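Local coordinates for ThiJ/PfpI domain protein (Brachyspira murdochii, PDB 4HCJ) that belongs to the DJ-1/PfpI family, binds magnesium, and may act as a hydrolase, though its substrate is unknown, at residues A[14-25]-A[47-58]. Sequence-based numbering, arbitrary orientation.
Sequences MSGQNFQDEEYF and TAQGKLGGMTNI. With FMT (formic acid), chain F.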
loop_
_atom_site.group_PDB
_atom_site.type_symbol
_atom_site.label_atom_id
_atom_site.label_comp_id
_atom_site.label_asym_id
_atom_site.label_seq_id
_atom_site.Cartn_x
_atom_site.Cartn_y
_atom_site.Cartn_z
HETATM N N MSE A 14 4.470 -3.246 -4.923
HETATM C CA MSE A 14 4.256 -4.651 -4.607
HETATM C C MSE A 14 5.337 -5.505 -5.219
HETATM O O MSE A 14 6.081 -5.073 -6.112
HETATM C CB MSE A 14 2.854 -5.115 -5.038
HETATM C CG MSE A 14 2.651 -5.236 -6.535
HETATM SE SE MSE A 14 0.720 -5.108 -6.855
HETATM C CE MSE A 14 0.623 -6.006 -8.551
ATOM N N SER A 15 5.452 -6.726 -4.712
ATOM C CA SER A 15 6.397 -7.696 -5.241
ATOM C C SER A 15 5.933 -8.208 -6.604
ATOM O O SER A 15 4.742 -8.469 -6.817
ATOM C CB SER A 15 6.582 -8.849 -4.249
ATOM O OG SER A 15 5.359 -9.518 -3.985
ATOM N N GLY A 16 6.893 -8.384 -7.507
ATOM C CA GLY A 16 6.606 -8.847 -8.852
ATOM C C GLY A 16 6.133 -10.283 -8.899
ATOM O O GLY A 16 5.468 -10.688 -9.846
ATOM N N GLN A 17 6.490 -11.078 -7.908
ATOM C CA GLN A 17 5.917 -12.408 -7.798
ATOM C C GLN A 17 5.371 -12.598 -6.403
ATOM O O GLN A 17 5.946 -12.121 -5.423
ATOM C CB GLN A 17 6.946 -13.483 -8.113
ATOM C CG GLN A 17 7.822 -13.181 -9.342
ATOM C CD GLN A 17 7.106 -13.210 -10.704
ATOM O OE1 GLN A 17 5.941 -13.555 -10.804
ATOM N NE2 GLN A 17 7.808 -12.790 -11.734
ATOM N N ASN A 18 4.245 -13.288 -6.331
ATOM C CA ASN A 18 3.609 -13.651 -5.077
ATOM C C ASN A 18 3.075 -12.484 -4.266
ATOM O O ASN A 18 2.976 -12.566 -3.039
ATOM C CB ASN A 18 4.508 -14.556 -4.240
ATOM C CG ASN A 18 4.738 -15.874 -4.919
ATOM O OD1 ASN A 18 3.854 -16.388 -5.605
ATOM N ND2 ASN A 18 5.937 -16.408 -4.790
ATOM N N PHE A 19 2.658 -11.415 -4.950
ATOM C CA PHE A 19 1.824 -10.419 -4.297
ATOM C C PHE A 19 0.445 -11.027 -3.997
ATOM O O PHE A 19 0.024 -12.017 -4.597
ATOM C CB PHE A 19 1.710 -9.145 -5.143
ATOM C CG PHE A 19 0.934 -9.313 -6.441
ATOM C CD1 PHE A 19 -0.450 -9.167 -6.468
ATOM C CD2 PHE A 19 1.593 -9.617 -7.626
ATOM C CE1 PHE A 19 -1.167 -9.316 -7.652
ATOM C CE2 PHE A 19 0.884 -9.768 -8.819
ATOM C CZ PHE A 19 -0.497 -9.625 -8.831
ATOM N N GLN A 20 -0.260 -10.419 -3.050
ATOM C CA GLN A 20 -1.553 -10.939 -2.636
ATOM C C GLN A 20 -2.630 -10.529 -3.635
ATOM O O GLN A 20 -3.018 -9.358 -3.690
ATOM C CB GLN A 20 -1.899 -10.444 -1.229
ATOM C CG GLN A 20 -3.073 -11.171 -0.611
ATOM C CD GLN A 20 -2.733 -12.592 -0.240
ATOM O OE1 GLN A 20 -1.750 -12.835 0.464
ATOM N NE2 GLN A 20 -3.513 -13.544 -0.746
ATOM N N ASP A 21 -3.116 -11.486 -4.426
ATOM C CA ASP A 21 -4.015 -11.158 -5.528
ATOM C C ASP A 21 -5.202 -10.302 -5.101
ATOM O O ASP A 21 -5.508 -9.300 -5.747
ATOM C CB ASP A 21 -4.561 -12.431 -6.204
ATOM C CG ASP A 21 -3.482 -13.315 -6.786
ATOM O OD1 ASP A 21 -3.604 -13.695 -7.975
ATOM O OD2 ASP A 21 -2.536 -13.653 -6.047
ATOM N N GLU A 22 -5.898 -10.695 -4.039
ATOM C CA GLU A 22 -7.148 -10.017 -3.718
ATOM C C GLU A 22 -6.897 -8.564 -3.363
ATOM O O GLU A 22 -7.673 -7.670 -3.698
ATOM C CB GLU A 22 -7.829 -10.683 -2.523
ATOM C CG GLU A 22 -8.123 -12.158 -2.691
ATOM C CD GLU A 22 -7.049 -13.059 -2.090
ATOM O OE1 GLU A 22 -5.839 -12.732 -2.184
ATOM O OE2 GLU A 22 -7.417 -14.109 -1.507
ATOM N N GLU A 23 -5.805 -8.330 -2.647
ATOM C CA GLU A 23 -5.490 -6.977 -2.191
ATOM C C GLU A 23 -5.303 -6.045 -3.369
ATOM O O GLU A 23 -5.771 -4.897 -3.338
ATOM C CB GLU A 23 -4.236 -6.982 -1.313
ATOM C CG GLU A 23 -4.404 -7.733 0.004
ATOM C CD GLU A 23 -3.121 -7.860 0.804
ATOM O OE1 GLU A 23 -2.090 -7.328 0.359
ATOM O OE2 GLU A 23 -3.149 -8.497 1.888
ATOM N N TYR A 24 -4.629 -6.534 -4.414
ATOM C CA TYR A 24 -4.431 -5.761 -5.622
ATOM C C TYR A 24 -5.703 -5.688 -6.477
ATOM O O TYR A 24 -6.203 -4.591 -6.758
ATOM C CB TYR A 24 -3.261 -6.334 -6.449
ATOM C CG TYR A 24 -3.129 -5.661 -7.803
ATOM C CD1 TYR A 24 -2.682 -4.341 -7.920
ATOM C CD2 TYR A 24 -3.469 -6.343 -8.964
ATOM C CE1 TYR A 24 -2.584 -3.730 -9.151
ATOM C CE2 TYR A 24 -3.362 -5.738 -10.205
ATOM C CZ TYR A 24 -2.918 -4.432 -10.293
ATOM O OH TYR A 24 -2.811 -3.848 -11.532
ATOM N N PHE A 25 -6.212 -6.830 -6.926
ATOM C CA PHE A 25 -7.297 -6.814 -7.908
ATOM C C PHE A 25 -8.596 -6.222 -7.357
ATOM O O PHE A 25 -9.289 -5.484 -8.065
ATOM C CB PHE A 25 -7.535 -8.212 -8.497
ATOM C CG PHE A 25 -6.394 -8.706 -9.349
ATOM C CD1 PHE A 25 -6.144 -8.156 -10.606
ATOM C CD2 PHE A 25 -5.562 -9.721 -8.883
ATOM C CE1 PHE A 25 -5.076 -8.613 -11.379
ATOM C CE2 PHE A 25 -4.495 -10.184 -9.655
ATOM C CZ PHE A 25 -4.253 -9.626 -10.898
ATOM N N THR A 47 5.746 -8.458 -16.537
ATOM C CA THR A 47 4.535 -9.062 -16.014
ATOM C C THR A 47 4.736 -9.580 -14.601
ATOM O O THR A 47 5.639 -10.388 -14.360
ATOM C CB THR A 47 4.079 -10.198 -16.928
ATOM O OG1 THR A 47 3.981 -9.689 -18.262
ATOM C CG2 THR A 47 2.741 -10.753 -16.452
ATOM N N ALA A 48 3.902 -9.095 -13.687
ATOM C CA ALA A 48 3.847 -9.572 -12.312
ATOM C C ALA A 48 2.854 -10.722 -12.190
ATOM O O ALA A 48 1.876 -10.792 -12.940
ATOM C CB ALA A 48 3.425 -8.450 -11.397
ATOM N N GLN A 49 3.089 -11.624 -11.243
ATOM C CA GLN A 49 2.164 -12.739 -11.026
ATOM C C GLN A 49 1.886 -12.908 -9.542
ATOM O O GLN A 49 2.805 -12.990 -8.729
ATOM C CB GLN A 49 2.711 -14.039 -11.602
ATOM C CG GLN A 49 1.782 -15.215 -11.421
ATOM C CD GLN A 49 2.366 -16.483 -12.008
ATOM O OE1 GLN A 49 2.489 -16.614 -13.224
ATOM N NE2 GLN A 49 2.746 -17.419 -11.145
ATOM N N GLY A 50 0.602 -12.956 -9.204
ATOM C CA GLY A 50 0.187 -13.062 -7.823
ATOM C C GLY A 50 0.380 -14.457 -7.282
ATOM O O GLY A 50 0.544 -15.424 -8.033
ATOM N N LYS A 51 0.333 -14.567 -5.962
ATOM C CA LYS A 51 0.342 -15.859 -5.301
ATOM C C LYS A 51 -0.660 -16.835 -5.917
ATOM O O LYS A 51 -0.359 -18.018 -6.061
ATOM C CB LYS A 51 0.017 -15.682 -3.815
ATOM C CG LYS A 51 -0.113 -17.034 -3.112
ATOM C CD LYS A 51 -0.574 -16.955 -1.689
ATOM C CE LYS A 51 -0.919 -18.342 -1.142
ATOM N NZ LYS A 51 -1.235 -18.288 0.309
ATOM N N LEU A 52 -1.841 -16.337 -6.272
ATOM C CA LEU A 52 -2.924 -17.183 -6.761
ATOM C C LEU A 52 -2.990 -17.241 -8.283
ATOM O O LEU A 52 -3.949 -17.784 -8.830
ATOM C CB LEU A 52 -4.271 -16.750 -6.178
ATOM C CG LEU A 52 -4.304 -16.701 -4.652
ATOM C CD1 LEU A 52 -5.638 -16.143 -4.163
ATOM C CD2 LEU A 52 -4.005 -18.080 -4.043
ATOM N N GLY A 53 -1.962 -16.735 -8.955
ATOM C CA GLY A 53 -1.824 -16.863 -10.392
ATOM C C GLY A 53 -2.297 -15.685 -11.225
ATOM O O GLY A 53 -2.134 -15.694 -12.446
ATOM N N GLY A 54 -2.871 -14.658 -10.601
ATOM C CA GLY A 54 -3.339 -13.515 -11.374
ATOM C C GLY A 54 -2.219 -12.608 -11.857
ATOM O O GLY A 54 -1.340 -12.220 -11.091
HETATM N N MSE A 55 -2.270 -12.218 -13.122
HETATM C CA MSE A 55 -1.199 -11.430 -13.713
HETATM C C MSE A 55 -1.587 -9.976 -13.894
HETATM O O MSE A 55 -2.767 -9.635 -14.062
HETATM C CB MSE A 55 -0.762 -12.044 -15.042
HETATM C CG MSE A 55 0.122 -13.275 -14.845
HETATM SE SE MSE A 55 0.511 -14.226 -16.472
HETATM C CE MSE A 55 -1.270 -14.943 -16.718
ATOM N N THR A 56 -0.573 -9.121 -13.869
ATOM C CA THR A 56 -0.770 -7.733 -14.215
ATOM C C THR A 56 0.572 -7.160 -14.644
ATOM O O THR A 56 1.624 -7.667 -14.269
ATOM C CB THR A 56 -1.389 -6.929 -13.029
ATOM O OG1 THR A 56 -1.912 -5.705 -13.534
ATOM C CG2 THR A 56 -0.351 -6.647 -11.936
ATOM N N ASN A 57 0.590 -6.123 -15.462
ATOM C CA ASN A 57 1.896 -5.575 -15.812
ATOM C C ASN A 57 2.352 -4.477 -14.851
ATOM O O ASN A 57 1.560 -3.719 -14.303
ATOM C CB ASN A 57 1.983 -5.125 -17.281
ATOM C CG ASN A 57 2.032 -6.306 -18.277
ATOM O OD1 ASN A 57 2.371 -7.449 -17.937
ATOM N ND2 ASN A 57 1.710 -6.014 -19.527
ATOM N N ILE A 58 3.656 -4.443 -14.656
ATOM C CA ILE A 58 4.352 -3.465 -13.843
ATOM C C ILE A 58 4.690 -2.286 -14.744
ATOM O O ILE A 58 5.398 -2.442 -15.748
ATOM C CB ILE A 58 5.627 -4.047 -13.226
ATOM C CG1 ILE A 58 5.298 -5.228 -12.317
ATOM C CG2 ILE A 58 6.390 -2.963 -12.492
ATOM C CD1 ILE A 58 6.435 -6.237 -12.191
HETATM C C FMT F . -0.742 -2.051 -14.100
HETATM O O1 FMT F . -1.284 -0.924 -14.074
HETATM O O2 FMT F . -1.028 -3.046 -14.807
HETATM O O HOH W 1 1.993 -19.242 -5.453
HETATM O O HOH W 2 -2.929 -16.214 0.542
#
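D21, in the first turn of helix 21-33, grips the β-hairpin 47-58 of this DJ-1/PfpI α/β sandwich by the type I turn G50-G53 that joins its strands. The two carboxylate oxygens divide the work: D21 OD2 accepts L52 N at 2.8 Å, from above the carboxylate plane, while D21 OD1 accepts G54 N at 2.9 Å, nearly end-on to its C-O bond. Both bonds hold backbone N-H groups, so the carboxylate fixes the loop's path. One helical turn on, F25 CZ comes 3.5 Å from M55 O, which lies at the edge of the F25 ring.

Beside it the F19 ring lies against the hairpin backbone: G50 CA sits 3.6 Å from the ring centroid, 15° off its normal, a CH-pi contact. CE of selenomethionine M14 covers the opposite face and also reaches T56 CG2. The first torsion of F19 (chi1 68°) sets CG between backbone N and carbonyl carbon, which turns one face of the ring to G50 CA.

Beyond the ring, edge strand 46-50 is paired in parallel with 16-18: Q49 N donates to G16 O, and N18 N to Q49 O at 2.8 Å. Past it, K51 N donates to F19 O with an N-H...O angle of 170°.

At the far end the Y24 ring packs against Y12 edge-to-face, and Y24 OH, which is also hydrogen-bonded to K28, shares a hydrogen bond with T56 OG1 at 2.9 Å.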